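Local coordinates for hemolysin-like protein containing CBS domains (Oenococcus oeni, PDB 3OCO) that is of unknown function but forms the tandem CBS-domain part of a probable membrane protein whose family is tentatively linked to flavin adenine dinucleotide binding, at residues F15-K20 against Y138-G143; V27-M32 against N62-I67; A42-L47 against Y74-Q79; F56-D61 against K66-A71; V98-K103 against G127-I132. All coordinates share one frame; numbering follows the deposited sequence. Where two conformers were deposited one is given.

Contact 1: F15-K20 against Y138-G143; sequences FEMNDK and YEELFG
Glu140 is the first residue along 138-143 to meet the opposing helix, and it does so with its aliphatic part. Its CB takes the methyl CE of Met17, a selenomethionine, at 3.5 Å. One carbon further out, Glu140 CG lies 3.8 Å from Met17 CG, and the two chains cross obliquely. A bend at chi2 (55°) carries the Glu140 carboxylate toward Lys20. OE2 of Glu140 stops 4.1 Å from Lys20 NZ, beyond salt-bridge range, and equally near Lys20 CE. Leu141 follows. Its CB does not aim straight at the other helix, yet CD2 swings round to sit 4.2 Å from Met17 SE, crossing the selenomethionine chain at about a right angle. Met17 lies between the helices, bent at chi2 and chi3, and also rests on Val104 of helix 104-113. Leu141 packs in addition against Leu141 of the second subunit, which puts this junction of the N-terminal and C-terminal helices at the dimer interface. The chemistry is apolar in the buried part, with a loose electrostatic pairing at its border: Lys20 probably favours the negative charge of Glu140 electrostatically without fixing its carboxylate.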
# COMPACT_ATOMS: atom_id res chain seq x y z
N PHE A 15 -4.35 -7.06 -20.41
CA PHE A 15 -5.33 -7.90 -21.10
C PHE A 15 -5.56 -9.25 -20.40
O PHE A 15 -6.70 -9.68 -20.22
CB PHE A 15 -4.95 -8.08 -22.58
CG PHE A 15 -5.84 -9.04 -23.33
CD1 PHE A 15 -7.11 -8.66 -23.75
CD2 PHE A 15 -5.42 -10.33 -23.62
CE1 PHE A 15 -7.93 -9.54 -24.44
CE2 PHE A 15 -6.24 -11.23 -24.31
CZ PHE A 15 -7.50 -10.83 -24.72
N GLU A 16 -4.47 -9.92 -20.01
CA GLU A 16 -4.59 -11.23 -19.37
C GLU A 16 -5.41 -11.10 -18.11
O GLU A 16 -6.36 -11.84 -17.89
CB GLU A 16 -3.23 -11.78 -18.99
CG GLU A 16 -2.38 -12.20 -20.16
CD GLU A 16 -0.92 -12.30 -19.78
OE1 GLU A 16 -0.12 -11.52 -20.33
OE2 GLU A 16 -0.58 -13.14 -18.92
N MSE A 17 -5.02 -10.15 -17.28
CA MSE A 17 -5.68 -9.97 -16.01
C MSE A 17 -7.14 -9.59 -16.18
O MSE A 17 -7.96 -9.84 -15.29
CB MSE A 17 -4.96 -8.91 -15.19
CG MSE A 17 -5.20 -9.04 -13.69
SE MSE A 17 -5.51 -7.31 -12.85
CE MSE A 17 -4.55 -7.67 -11.20
N ASN A 18 -7.46 -8.96 -17.31
CA ASN A 18 -8.83 -8.52 -17.55
C ASN A 18 -9.79 -9.71 -17.55
O ASN A 18 -10.98 -9.58 -17.24
CB ASN A 18 -8.93 -7.76 -18.87
CG ASN A 18 -10.33 -7.23 -19.14
OD1 ASN A 18 -11.00 -7.67 -20.08
ND2 ASN A 18 -10.78 -6.31 -18.30
N ASP A 19 -9.25 -10.88 -17.88
CA ASP A 19 -10.07 -12.06 -18.08
C ASP A 19 -10.01 -13.02 -16.90
O ASP A 19 -10.78 -13.97 -16.83
CB ASP A 19 -9.66 -12.78 -19.37
CG ASP A 19 -10.85 -13.33 -20.12
OD1 ASP A 19 -11.99 -13.13 -19.67
OD2 ASP A 19 -10.64 -13.97 -21.18
N LYS A 20 -9.09 -12.76 -15.97
CA LYS A 20 -8.90 -13.61 -14.80
C LYS A 20 -10.02 -13.44 -13.79
O LYS A 20 -10.80 -12.49 -13.85
CB LYS A 20 -7.55 -13.32 -14.14
CG LYS A 20 -6.36 -14.01 -14.78
CD LYS A 20 -5.07 -13.24 -14.50
CE LYS A 20 -3.87 -13.91 -15.17
NZ LYS A 20 -3.61 -15.25 -14.59
N TYR A 138 -1.38 -5.32 -8.23
CA TYR A 138 -0.11 -4.78 -8.71
C TYR A 138 0.91 -5.87 -9.02
O TYR A 138 1.87 -5.63 -9.74
CB TYR A 138 0.48 -3.79 -7.70
CG TYR A 138 1.55 -2.89 -8.26
CD1 TYR A 138 1.21 -1.75 -8.98
CD2 TYR A 138 2.90 -3.17 -8.08
CE1 TYR A 138 2.19 -0.91 -9.51
CE2 TYR A 138 3.89 -2.34 -8.61
CZ TYR A 138 3.53 -1.21 -9.32
OH TYR A 138 4.49 -0.37 -9.85
N GLU A 139 0.72 -7.07 -8.48
CA GLU A 139 1.64 -8.15 -8.76
C GLU A 139 1.43 -8.72 -10.14
O GLU A 139 2.39 -9.08 -10.82
CB GLU A 139 1.49 -9.27 -7.74
CG GLU A 139 2.01 -8.95 -6.35
CD GLU A 139 2.08 -10.19 -5.49
OE1 GLU A 139 1.27 -10.31 -4.54
OE2 GLU A 139 2.92 -11.07 -5.79
N GLU A 140 0.17 -8.81 -10.55
CA GLU A 140 -0.19 -9.36 -11.85
C GLU A 140 0.27 -8.44 -12.98
O GLU A 140 0.73 -8.90 -14.03
CB GLU A 140 -1.71 -9.58 -11.94
CG GLU A 140 -2.13 -10.94 -12.49
CD GLU A 140 -1.50 -12.09 -11.71
OE1 GLU A 140 -1.54 -12.06 -10.46
OE2 GLU A 140 -0.97 -13.01 -12.36
N LEU A 141 0.13 -7.14 -12.75
CA LEU A 141 0.45 -6.13 -13.74
C LEU A 141 1.94 -5.80 -13.81
O LEU A 141 2.40 -5.27 -14.82
CB LEU A 141 -0.34 -4.84 -13.48
CG LEU A 141 -1.87 -4.81 -13.56
CD1 LEU A 141 -2.31 -3.37 -13.40
CD2 LEU A 141 -2.42 -5.38 -14.86
N PHE A 142 2.69 -6.11 -12.75
CA PHE A 142 4.09 -5.69 -12.69
C PHE A 142 5.06 -6.68 -12.04
O PHE A 142 6.11 -6.28 -11.55
CB PHE A 142 4.19 -4.35 -11.97
CG PHE A 142 3.30 -3.29 -12.56
CD1 PHE A 142 3.65 -2.67 -13.75
CD2 PHE A 142 2.13 -2.92 -11.93
CE1 PHE A 142 2.83 -1.70 -14.29
CE2 PHE A 142 1.31 -1.94 -12.47
CZ PHE A 142 1.66 -1.34 -13.65
N GLY A 143 4.71 -7.96 -12.05
CA GLY A 143 5.56 -8.98 -11.47
C GLY A 143 6.17 -8.55 -10.15
O GLY A 143 5.55 -7.85 -9.35

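Contact 2: V27-M32 against N62-I67; sequences VDRTSM and NDKDKI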
# COMPACT_ATOMS: atom_id res chain seq x y z
N VAL A 27 -4.78 -14.08 -2.28
CA VAL A 27 -3.91 -14.69 -1.32
C VAL A 27 -4.78 -15.78 -0.70
O VAL A 27 -5.83 -15.50 -0.14
CB VAL A 27 -3.45 -13.65 -0.28
CG1 VAL A 27 -2.85 -14.31 0.97
CG2 VAL A 27 -2.45 -12.69 -0.91
N ASP A 28 -4.35 -17.03 -0.84
CA ASP A 28 -5.23 -18.14 -0.47
C ASP A 28 -5.37 -18.30 1.04
O ASP A 28 -4.50 -17.85 1.80
CB ASP A 28 -4.75 -19.44 -1.10
CG ASP A 28 -3.67 -20.11 -0.31
OD1 ASP A 28 -2.49 -19.74 -0.49
OD2 ASP A 28 -3.99 -21.01 0.49
N ARG A 29 -6.47 -18.92 1.46
CA ARG A 29 -6.81 -19.00 2.89
C ARG A 29 -5.65 -19.47 3.72
O ARG A 29 -5.47 -19.01 4.84
CB ARG A 29 -8.02 -19.92 3.12
CG ARG A 29 -8.49 -20.00 4.57
CD ARG A 29 -9.48 -21.14 4.81
NE ARG A 29 -8.93 -22.41 4.36
CZ ARG A 29 -9.18 -22.93 3.16
NH1 ARG A 29 -9.96 -22.28 2.32
NH2 ARG A 29 -8.63 -24.08 2.80
N THR A 30 -4.85 -20.40 3.19
CA THR A 30 -3.78 -21.00 3.98
C THR A 30 -2.60 -20.06 4.19
O THR A 30 -1.79 -20.27 5.10
CB THR A 30 -3.29 -22.33 3.37
OG1 THR A 30 -2.59 -23.08 4.37
CG2 THR A 30 -2.35 -22.09 2.21
N SER A 31 -2.50 -19.02 3.37
CA SER A 31 -1.42 -18.04 3.50
C SER A 31 -1.80 -16.77 4.26
O SER A 31 -0.94 -15.93 4.51
CB SER A 31 -0.88 -17.67 2.11
OG SER A 31 -0.34 -18.81 1.47
N MSE A 32 -3.08 -16.62 4.62
CA MSE A 32 -3.57 -15.42 5.31
C MSE A 32 -3.09 -15.31 6.75
O MSE A 32 -3.00 -16.32 7.45
CB MSE A 32 -5.09 -15.39 5.39
CG MSE A 32 -5.88 -15.27 4.11
SE MSE A 32 -7.77 -14.98 4.63
CE MSE A 32 -8.03 -16.41 5.94
N ASN A 62 -12.53 -16.67 16.20
CA ASN A 62 -11.23 -17.22 15.83
C ASN A 62 -11.30 -18.17 14.64
O ASN A 62 -10.46 -19.06 14.48
CB ASN A 62 -10.58 -17.93 17.03
CG ASN A 62 -9.84 -16.97 17.93
OD1 ASN A 62 -8.86 -16.33 17.51
ND2 ASN A 62 -10.29 -16.86 19.17
N ASP A 63 -12.31 -17.97 13.81
CA ASP A 63 -12.55 -18.85 12.67
C ASP A 63 -12.15 -18.15 11.38
O ASP A 63 -12.76 -17.14 11.02
CB ASP A 63 -14.05 -19.21 12.62
CG ASP A 63 -14.34 -20.42 11.75
OD1 ASP A 63 -13.44 -20.89 11.02
OD2 ASP A 63 -15.49 -20.92 11.81
N LYS A 64 -11.16 -18.67 10.67
CA LYS A 64 -10.79 -18.05 9.38
C LYS A 64 -11.97 -17.95 8.43
O LYS A 64 -12.02 -17.04 7.61
CB LYS A 64 -9.65 -18.80 8.67
CG LYS A 64 -8.27 -18.56 9.23
CD LYS A 64 -7.35 -19.74 8.90
CE LYS A 64 -6.32 -19.38 7.84
NZ LYS A 64 -5.21 -18.62 8.44
N ASP A 65 -12.94 -18.86 8.56
CA ASP A 65 -14.09 -18.88 7.65
C ASP A 65 -15.16 -17.86 8.03
O ASP A 65 -16.18 -17.73 7.35
CB ASP A 65 -14.68 -20.29 7.53
CG ASP A 65 -13.71 -21.27 6.88
OD1 ASP A 65 -13.25 -20.98 5.76
OD2 ASP A 65 -13.40 -22.33 7.48
N LYS A 66 -14.91 -17.12 9.11
CA LYS A 66 -15.79 -16.04 9.55
C LYS A 66 -15.09 -14.65 9.59
O LYS A 66 -14.97 -14.02 10.67
CB LYS A 66 -16.33 -16.38 10.95
CG LYS A 66 -17.30 -17.57 10.99
CD LYS A 66 -17.72 -17.86 12.42
CE LYS A 66 -18.59 -19.12 12.55
NZ LYS A 66 -18.70 -19.57 13.99
N ILE A 67 -14.63 -14.17 8.43
CA ILE A 67 -14.05 -12.82 8.35
C ILE A 67 -15.13 -11.75 8.39
O ILE A 67 -15.96 -11.67 7.49
CB ILE A 67 -13.25 -12.60 7.03
CG1 ILE A 67 -12.13 -13.63 6.86
CG2 ILE A 67 -12.68 -11.18 7.00
CD1 ILE A 67 -11.45 -13.96 8.14
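Lys64 reaches from its turn to the backbone after strand 27-28, meeting Arg29 and Met32. Its CB lies 4.0 Å from the methyl CE of Met32, a selenomethionine, which runs along the lysine carbons, 3.9 Å from both Lys64 CG and Lys64 CE. Bends at chi3 (108°) and chi4 (79°) turn the amine end toward the opposing main chain. There Lys64 CE has Arg29 CG at 4.0 Å and Arg29 O at 3.1 Å. NZ makes a weak hydrogen bond to Met32 O, 3.3 Å long. Asp65 OD1 comes within 3.9 Å of Arg29 CD, but both polar ends turn to strand 128-132: Arg29 NH1 bonds Thr128 O, and Asp65 OD1 accepts from Thr128 N. Strand 27-28 pairs with 128-132 in the second domain's sheet, whereas 66-67 belongs to the first domain's hairpin, so the contact lies where the two CBS domains join. So long a bond probably holds the ammonium group loosely, and the bonds to Thr128 probably contribute more.

Contact 3: A42-L47 against Y74-Q79; sequences ADALLL and YDIVRQ
While Ile76 meets Ala44 and Leu45 across the helix pair, the flat groups meet within helix 73-83: CE2 of Tyr74 lies over the centre of one face of the Arg78 guanidinium, 3.4 Å above its plane. Arg78 NH2 also forms a salt bridge with Asp75 OD1, though the hydrogen bond in it is bent (125°) and weak. Asp75 OD2 has a second partner in Arg93, and Tyr74 OH bonds Leu49 O of the second subunit. On the side turned to 42-47, Ile76 keeps CG1 beside its own N (chi1 -58°), which leaves CG2 anti to that N; this methyl nestles onto the facing backbone, 3.3 Å from Leu45 N. Ala44 CB fits between the Ile76 branches, 3.8 Å from both CG2 and CD1. Leu45 CD1 extends further along to Val77 CB at a loose 4.5 Å. The axes of the segments 42-47 and 74-79 come within 9.0 Å and cross at -122°. These are the two helices of a beta-alpha-beta-beta-alpha CBS domain, packed together beside the subunit interface.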
# COMPACT_ATOMS: atom_id res chain seq x y z
N ALA A 42 -3.11 -4.16 21.50
CA ALA A 42 -1.74 -4.53 21.83
C ALA A 42 -1.32 -5.81 21.15
O ALA A 42 -0.15 -5.98 20.83
CB ALA A 42 -1.58 -4.66 23.33
N ASP A 43 -2.27 -6.72 20.94
CA ASP A 43 -2.01 -7.97 20.25
C ASP A 43 -1.79 -7.73 18.76
O ASP A 43 -0.83 -8.23 18.17
CB ASP A 43 -3.19 -8.94 20.40
CG ASP A 43 -3.28 -9.54 21.79
OD1 ASP A 43 -2.24 -10.03 22.29
OD2 ASP A 43 -4.39 -9.54 22.36
N ALA A 44 -2.71 -6.98 18.17
CA ALA A 44 -2.59 -6.57 16.79
C ALA A 44 -1.25 -5.86 16.51
O ALA A 44 -0.60 -6.15 15.52
CB ALA A 44 -3.77 -5.69 16.41
N LEU A 45 -0.84 -4.94 17.39
CA LEU A 45 0.40 -4.21 17.22
C LEU A 45 1.59 -5.15 17.09
O LEU A 45 2.37 -5.02 16.16
CB LEU A 45 0.66 -3.26 18.39
CG LEU A 45 2.03 -2.54 18.25
CD1 LEU A 45 2.06 -1.73 16.96
CD2 LEU A 45 2.38 -1.64 19.46
N LEU A 46 1.73 -6.08 18.03
CA LEU A 46 2.82 -7.05 17.98
C LEU A 46 2.76 -7.93 16.73
O LEU A 46 3.80 -8.36 16.22
CB LEU A 46 2.82 -7.94 19.22
CG LEU A 46 3.04 -7.19 20.53
CD1 LEU A 46 2.88 -8.17 21.70
CD2 LEU A 46 4.41 -6.46 20.54
N LEU A 47 1.56 -8.21 16.25
CA LEU A 47 1.45 -9.00 15.04
C LEU A 47 2.00 -8.21 13.84
O LEU A 47 2.78 -8.72 13.04
CB LEU A 47 0.01 -9.47 14.79
CG LEU A 47 -0.09 -10.45 13.61
CD1 LEU A 47 0.54 -11.79 13.97
CD2 LEU A 47 -1.52 -10.65 13.15
N TYR A 74 -2.19 1.54 10.49
CA TYR A 74 -2.33 2.90 11.00
C TYR A 74 -3.22 2.99 12.24
O TYR A 74 -2.88 3.66 13.22
CB TYR A 74 -2.89 3.83 9.93
CG TYR A 74 -3.12 5.26 10.39
CD1 TYR A 74 -2.07 6.14 10.57
CD2 TYR A 74 -4.41 5.73 10.60
CE1 TYR A 74 -2.29 7.45 10.97
CE2 TYR A 74 -4.64 7.03 10.99
CZ TYR A 74 -3.58 7.89 11.18
OH TYR A 74 -3.83 9.19 11.57
N ASP A 75 -4.37 2.32 12.17
CA ASP A 75 -5.38 2.36 13.24
C ASP A 75 -4.86 1.70 14.50
O ASP A 75 -5.07 2.20 15.61
CB ASP A 75 -6.67 1.66 12.80
CG ASP A 75 -7.50 2.48 11.83
OD1 ASP A 75 -7.40 3.73 11.86
OD2 ASP A 75 -8.27 1.88 11.06
N ILE A 76 -4.20 0.57 14.32
CA ILE A 76 -3.51 -0.15 15.39
C ILE A 76 -2.42 0.69 16.07
O ILE A 76 -2.43 0.85 17.31
CB ILE A 76 -2.89 -1.48 14.85
CG1 ILE A 76 -3.99 -2.36 14.24
CG2 ILE A 76 -2.18 -2.25 15.95
CD1 ILE A 76 -3.49 -3.47 13.32
N VAL A 77 -1.47 1.24 15.31
CA VAL A 77 -0.38 1.94 16.00
C VAL A 77 -0.89 3.20 16.67
O VAL A 77 -0.43 3.56 17.76
CB VAL A 77 0.92 2.19 15.14
CG1 VAL A 77 0.89 1.43 13.84
CG2 VAL A 77 1.19 3.69 14.94
N ARG A 78 -1.84 3.88 16.04
CA ARG A 78 -2.44 5.05 16.65
C ARG A 78 -3.17 4.74 17.95
O ARG A 78 -2.98 5.43 18.96
CB ARG A 78 -3.43 5.70 15.71
CG ARG A 78 -4.20 6.78 16.42
CD ARG A 78 -5.00 7.58 15.45
NE ARG A 78 -5.82 6.69 14.64
CZ ARG A 78 -6.69 7.10 13.73
NH1 ARG A 78 -6.85 8.40 13.48
NH2 ARG A 78 -7.38 6.20 13.05
N GLN A 79 -4.01 3.71 17.95
CA GLN A 79 -4.80 3.39 19.15
C GLN A 79 -3.97 2.83 20.31
O GLN A 79 -4.27 3.12 21.47
CB GLN A 79 -5.97 2.46 18.81
CG GLN A 79 -6.79 2.08 19.99
CD GLN A 79 -7.51 3.25 20.61
OE1 GLN A 79 -7.82 4.24 19.93
NE2 GLN A 79 -7.80 3.14 21.90

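Contact 4: F56-D61 against K66-A71; sequences FPVTAD and KIIGYA
Thr59 puts OG1 between its backbone N and carbonyl carbon (chi1 67°), leaving CG2 anti to the latter, and chi2 of -39° swings the Ile67 end methyl CD1 toward it. Thr59 CG2 and Ile67 CD1 press together at 3.5 Å, tighter than ordinary van der Waals contact. Pro57 CB shares that face, 4.1 Å from Ile67 CG2. On the other face Val58 CG2 packs on Ala71 CB (4.0 Å), with Ile68 CD1 near Val58 CG1. The antiparallel ladder starts at the hydrogen-bonded pair Phe56 and Ala71, with Phe56 N to Ala71 O at 2.9 Å. Val58 N continues it with an almost straight bond (179°) to Gly69 O, from above the carbonyl plane. A beta bulge then shifts the register by one: Val58 O takes Ile68 N nearly along the C=O axis, and Ala60 N reaches Lys66 O at 2.7 Å. At the turn end of the hairpin, the extended Lys66 chain brings NZ 3.4 Å from Asp61 OD2, a weak salt bridge. Thr59 OG1 bonds Asp36 OD1 of strand 35-36, whose main chain pairs with Pro57 and Thr59. Phe56 reaches helix 41-51, while Pro57 and Ile67 touch strand 128-132 of the other CBS domain's sheet.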
# COMPACT_ATOMS: atom_id res chain seq x y z
N PHE A 56 -5.07 -6.52 8.15
CA PHE A 56 -5.36 -7.86 8.65
C PHE A 56 -6.85 -8.12 8.67
O PHE A 56 -7.59 -7.41 9.35
CB PHE A 56 -4.83 -8.03 10.06
CG PHE A 56 -3.34 -8.14 10.15
CD1 PHE A 56 -2.70 -9.36 9.98
CD2 PHE A 56 -2.57 -7.02 10.42
CE1 PHE A 56 -1.32 -9.45 10.06
CE2 PHE A 56 -1.18 -7.11 10.50
CZ PHE A 56 -0.56 -8.33 10.32
N PRO A 57 -7.28 -9.14 7.94
CA PRO A 57 -8.64 -9.67 8.09
C PRO A 57 -8.92 -9.97 9.55
O PRO A 57 -8.05 -10.54 10.25
CB PRO A 57 -8.58 -10.97 7.30
CG PRO A 57 -7.45 -10.79 6.34
CD PRO A 57 -6.45 -9.98 7.07
N VAL A 58 -10.09 -9.54 10.02
CA VAL A 58 -10.55 -9.81 11.37
C VAL A 58 -11.55 -10.99 11.37
O VAL A 58 -12.54 -10.94 10.66
CB VAL A 58 -11.23 -8.57 11.97
CG1 VAL A 58 -11.91 -8.90 13.29
CG2 VAL A 58 -10.23 -7.42 12.14
N THR A 59 -11.28 -12.04 12.15
CA THR A 59 -12.17 -13.19 12.23
C THR A 59 -13.15 -13.07 13.40
O THR A 59 -12.86 -12.43 14.41
CB THR A 59 -11.40 -14.53 12.42
OG1 THR A 59 -10.76 -14.55 13.70
CG2 THR A 59 -10.35 -14.71 11.36
N ALA A 60 -14.32 -13.66 13.24
CA ALA A 60 -15.21 -13.89 14.38
C ALA A 60 -14.90 -15.27 14.95
O ALA A 60 -14.60 -16.20 14.21
CB ALA A 60 -16.68 -13.81 13.96
N ASP A 61 -14.95 -15.40 16.27
CA ASP A 61 -14.86 -16.71 16.90
C ASP A 61 -13.55 -17.44 16.56
O ASP A 61 -13.48 -18.66 16.62
CB ASP A 61 -16.06 -17.57 16.47
CG ASP A 61 -17.40 -17.03 16.99
OD1 ASP A 61 -17.48 -16.66 18.19
OD2 ASP A 61 -18.38 -16.97 16.21
N LYS A 66 -14.91 -17.12 9.11
CA LYS A 66 -15.79 -16.04 9.55
C LYS A 66 -15.09 -14.65 9.59
O LYS A 66 -14.97 -14.02 10.67
CB LYS A 66 -16.33 -16.38 10.95
CG LYS A 66 -17.30 -17.57 10.99
CD LYS A 66 -17.72 -17.86 12.42
CE LYS A 66 -18.59 -19.12 12.55
NZ LYS A 66 -18.70 -19.57 13.99
N ILE A 67 -14.63 -14.17 8.43
CA ILE A 67 -14.05 -12.82 8.35
C ILE A 67 -15.13 -11.75 8.39
O ILE A 67 -15.96 -11.67 7.49
CB ILE A 67 -13.25 -12.60 7.03
CG1 ILE A 67 -12.13 -13.63 6.86
CG2 ILE A 67 -12.68 -11.18 7.00
CD1 ILE A 67 -11.45 -13.96 8.14
N ILE A 68 -15.12 -10.91 9.41
CA ILE A 68 -16.15 -9.87 9.53
C ILE A 68 -15.69 -8.46 9.09
O ILE A 68 -16.51 -7.54 8.96
CB ILE A 68 -16.68 -9.82 10.97
CG1 ILE A 68 -15.56 -10.15 11.95
CG2 ILE A 68 -17.79 -10.84 11.17
CD1 ILE A 68 -15.88 -9.79 13.39
N GLY A 69 -14.39 -8.29 8.85
CA GLY A 69 -13.85 -7.01 8.43
C GLY A 69 -12.32 -7.00 8.39
O GLY A 69 -11.71 -8.07 8.37
N TYR A 70 -11.70 -5.82 8.39
CA TYR A 70 -10.24 -5.76 8.48
C TYR A 70 -9.78 -4.74 9.48
O TYR A 70 -10.51 -3.80 9.79
CB TYR A 70 -9.59 -5.50 7.12
CG TYR A 70 -9.60 -4.05 6.68
CD1 TYR A 70 -8.46 -3.24 6.80
CD2 TYR A 70 -10.73 -3.48 6.13
CE1 TYR A 70 -8.47 -1.91 6.39
CE2 TYR A 70 -10.76 -2.16 5.71
CZ TYR A 70 -9.62 -1.38 5.84
OH TYR A 70 -9.68 -0.06 5.42
N ALA A 71 -8.56 -4.96 9.99
CA ALA A 71 -7.85 -3.97 10.82
C ALA A 71 -6.64 -3.34 10.10
O ALA A 71 -5.80 -4.04 9.53
CB ALA A 71 -7.44 -4.57 12.14

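Contact 5: V98-K103 against G127-I132; sequences VPENMK and GTSGII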
# COMPACT_ATOMS: atom_id res chain seq x y z
N VAL A 98 -16.82 -11.51 -2.32
CA VAL A 98 -17.04 -11.79 -3.73
C VAL A 98 -16.82 -13.28 -3.96
O VAL A 98 -16.00 -13.88 -3.25
CB VAL A 98 -16.06 -10.99 -4.64
CG1 VAL A 98 -16.02 -9.51 -4.23
CG2 VAL A 98 -14.66 -11.57 -4.60
N PRO A 99 -17.52 -13.88 -4.95
CA PRO A 99 -17.39 -15.31 -5.27
C PRO A 99 -16.08 -15.61 -6.00
O PRO A 99 -15.53 -14.72 -6.66
CB PRO A 99 -18.57 -15.57 -6.22
CG PRO A 99 -19.27 -14.24 -6.43
CD PRO A 99 -18.36 -13.17 -5.93
N GLU A 100 -15.58 -16.84 -5.87
CA GLU A 100 -14.33 -17.24 -6.53
C GLU A 100 -14.28 -16.92 -8.01
O GLU A 100 -13.20 -16.70 -8.57
CB GLU A 100 -14.09 -18.74 -6.35
CG GLU A 100 -13.52 -19.13 -5.02
CD GLU A 100 -13.76 -20.58 -4.70
OE1 GLU A 100 -13.85 -21.40 -5.64
OE2 GLU A 100 -13.88 -20.91 -3.51
N ASN A 101 -15.43 -16.88 -8.65
CA ASN A 101 -15.47 -16.76 -10.10
C ASN A 101 -15.68 -15.33 -10.62
O ASN A 101 -15.74 -15.13 -11.82
CB ASN A 101 -16.49 -17.72 -10.71
CG ASN A 101 -17.89 -17.48 -10.19
OD1 ASN A 101 -18.56 -16.52 -10.57
ND2 ASN A 101 -18.34 -18.35 -9.29
N MSE A 102 -15.77 -14.35 -9.73
CA MSE A 102 -15.92 -12.97 -10.21
C MSE A 102 -14.69 -12.55 -11.00
O MSE A 102 -13.56 -12.78 -10.59
CB MSE A 102 -16.16 -11.99 -9.06
CG MSE A 102 -17.10 -10.85 -9.43
SE MSE A 102 -17.18 -9.43 -8.10
CE MSE A 102 -18.92 -8.68 -8.57
N LYS A 103 -14.91 -11.93 -12.16
CA LYS A 103 -13.82 -11.41 -12.97
C LYS A 103 -13.12 -10.30 -12.20
O LYS A 103 -13.77 -9.45 -11.58
CB LYS A 103 -14.33 -10.89 -14.31
CG LYS A 103 -13.88 -11.68 -15.52
CD LYS A 103 -14.50 -13.07 -15.56
CE LYS A 103 -14.35 -13.70 -16.95
NZ LYS A 103 -14.98 -12.84 -18.01
N GLY A 127 -17.51 -20.40 3.12
CA GLY A 127 -16.20 -20.36 3.78
C GLY A 127 -15.29 -19.35 3.08
O GLY A 127 -15.72 -18.72 2.12
N THR A 128 -14.04 -19.21 3.55
CA THR A 128 -13.07 -18.24 3.01
C THR A 128 -12.02 -18.89 2.10
O THR A 128 -11.20 -19.68 2.58
CB THR A 128 -12.27 -17.58 4.16
OG1 THR A 128 -13.16 -16.81 4.99
CG2 THR A 128 -11.17 -16.67 3.59
N SER A 129 -12.05 -18.57 0.81
CA SER A 129 -11.06 -19.08 -0.15
C SER A 129 -9.75 -18.30 -0.10
O SER A 129 -8.67 -18.86 -0.28
CB SER A 129 -11.63 -19.03 -1.57
OG SER A 129 -12.84 -19.74 -1.63
N GLY A 130 -9.86 -17.00 0.14
CA GLY A 130 -8.71 -16.12 0.28
C GLY A 130 -9.16 -14.67 0.20
O GLY A 130 -10.37 -14.39 0.17
N ILE A 131 -8.19 -13.74 0.15
CA ILE A 131 -8.50 -12.33 0.11
C ILE A 131 -7.76 -11.63 -1.03
O ILE A 131 -6.77 -12.14 -1.56
CB ILE A 131 -8.13 -11.59 1.43
CG1 ILE A 131 -6.61 -11.46 1.59
CG2 ILE A 131 -8.74 -12.28 2.63
CD1 ILE A 131 -6.18 -10.73 2.87
N ILE A 132 -8.25 -10.44 -1.39
CA ILE A 132 -7.60 -9.61 -2.40
C ILE A 132 -7.54 -8.16 -1.98
O ILE A 132 -8.51 -7.61 -1.46
CB ILE A 132 -8.35 -9.60 -3.74
CG1 ILE A 132 -8.30 -10.98 -4.41
CG2 ILE A 132 -7.78 -8.51 -4.65
CD1 ILE A 132 -9.36 -11.15 -5.49
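Glu100 and Ser129 face each other at the surface of the second CBS domain, where a turn leaving strand 96-99 comes alongside a classic beta bulge in strand 128-132. The bulge is formed by Ser129 and Gly130, which both face Val121 on the strand between. Ser129 has helical backbone angles (-81/-35), the extra residue is taken up there, and Ser129 CB points toward the turn. Ser129 OG is placed beside its own N and donates to Glu100 OE2. The model pairs OG of Ser129 with OE2 of Glu100 at 2.4 Å, a separation too short to be trusted in detail. Around that bond the other atoms sit at ordinary distances: Glu100 CG is 3.5 Å from Ser129 OG and 3.9 Å from Ser129 CB. The glutamate chain leaves its backbone with CG anti to the carbonyl carbon (chi1 -80°) and runs on extended, which carries the carboxylate out to the serine. Its start is set by a type I turn from Pro99 to Met102, closed by Met102 N to Pro99 O at 3.1 Å. Asp123 touches both Glu100 and Ser129, while Glu100 also lies on Val121. The bond thus runs from the turn after strand 96-99 to strand 128-132, past strand 119-122, which lies between those strands in the sheet, and the turn leads on through Lys103, the N-cap of helix 104-113, as the strand-to-helix connection of a CBS domain.

Overall arrangement
Contacts 3 and 4 belong to the first CBS domain and contact 5 to the second, with contact 2 at the seam between them. Contacts 2 and 4 share Lys66 and Ile67, their centres 9 Å apart. Contact 2 also meets contact 5, where Lys64 O lies 2.9 Å from Thr128 OG1, and contact 4 touches contact 5 through Pro57 CG and Ile131 CD1, 3.7 Å apart. Helix and hairpin of the first domain touch at Leu47 and Phe56. Contact 1 closes the longest loop and encloses the others along the chain; Asp19 links it weakly to Lys103 of contact 5. Contacts 1 and 3, with centres about 32 Å apart, lie on opposite sides of the chain's centre, and both touch the second subunit.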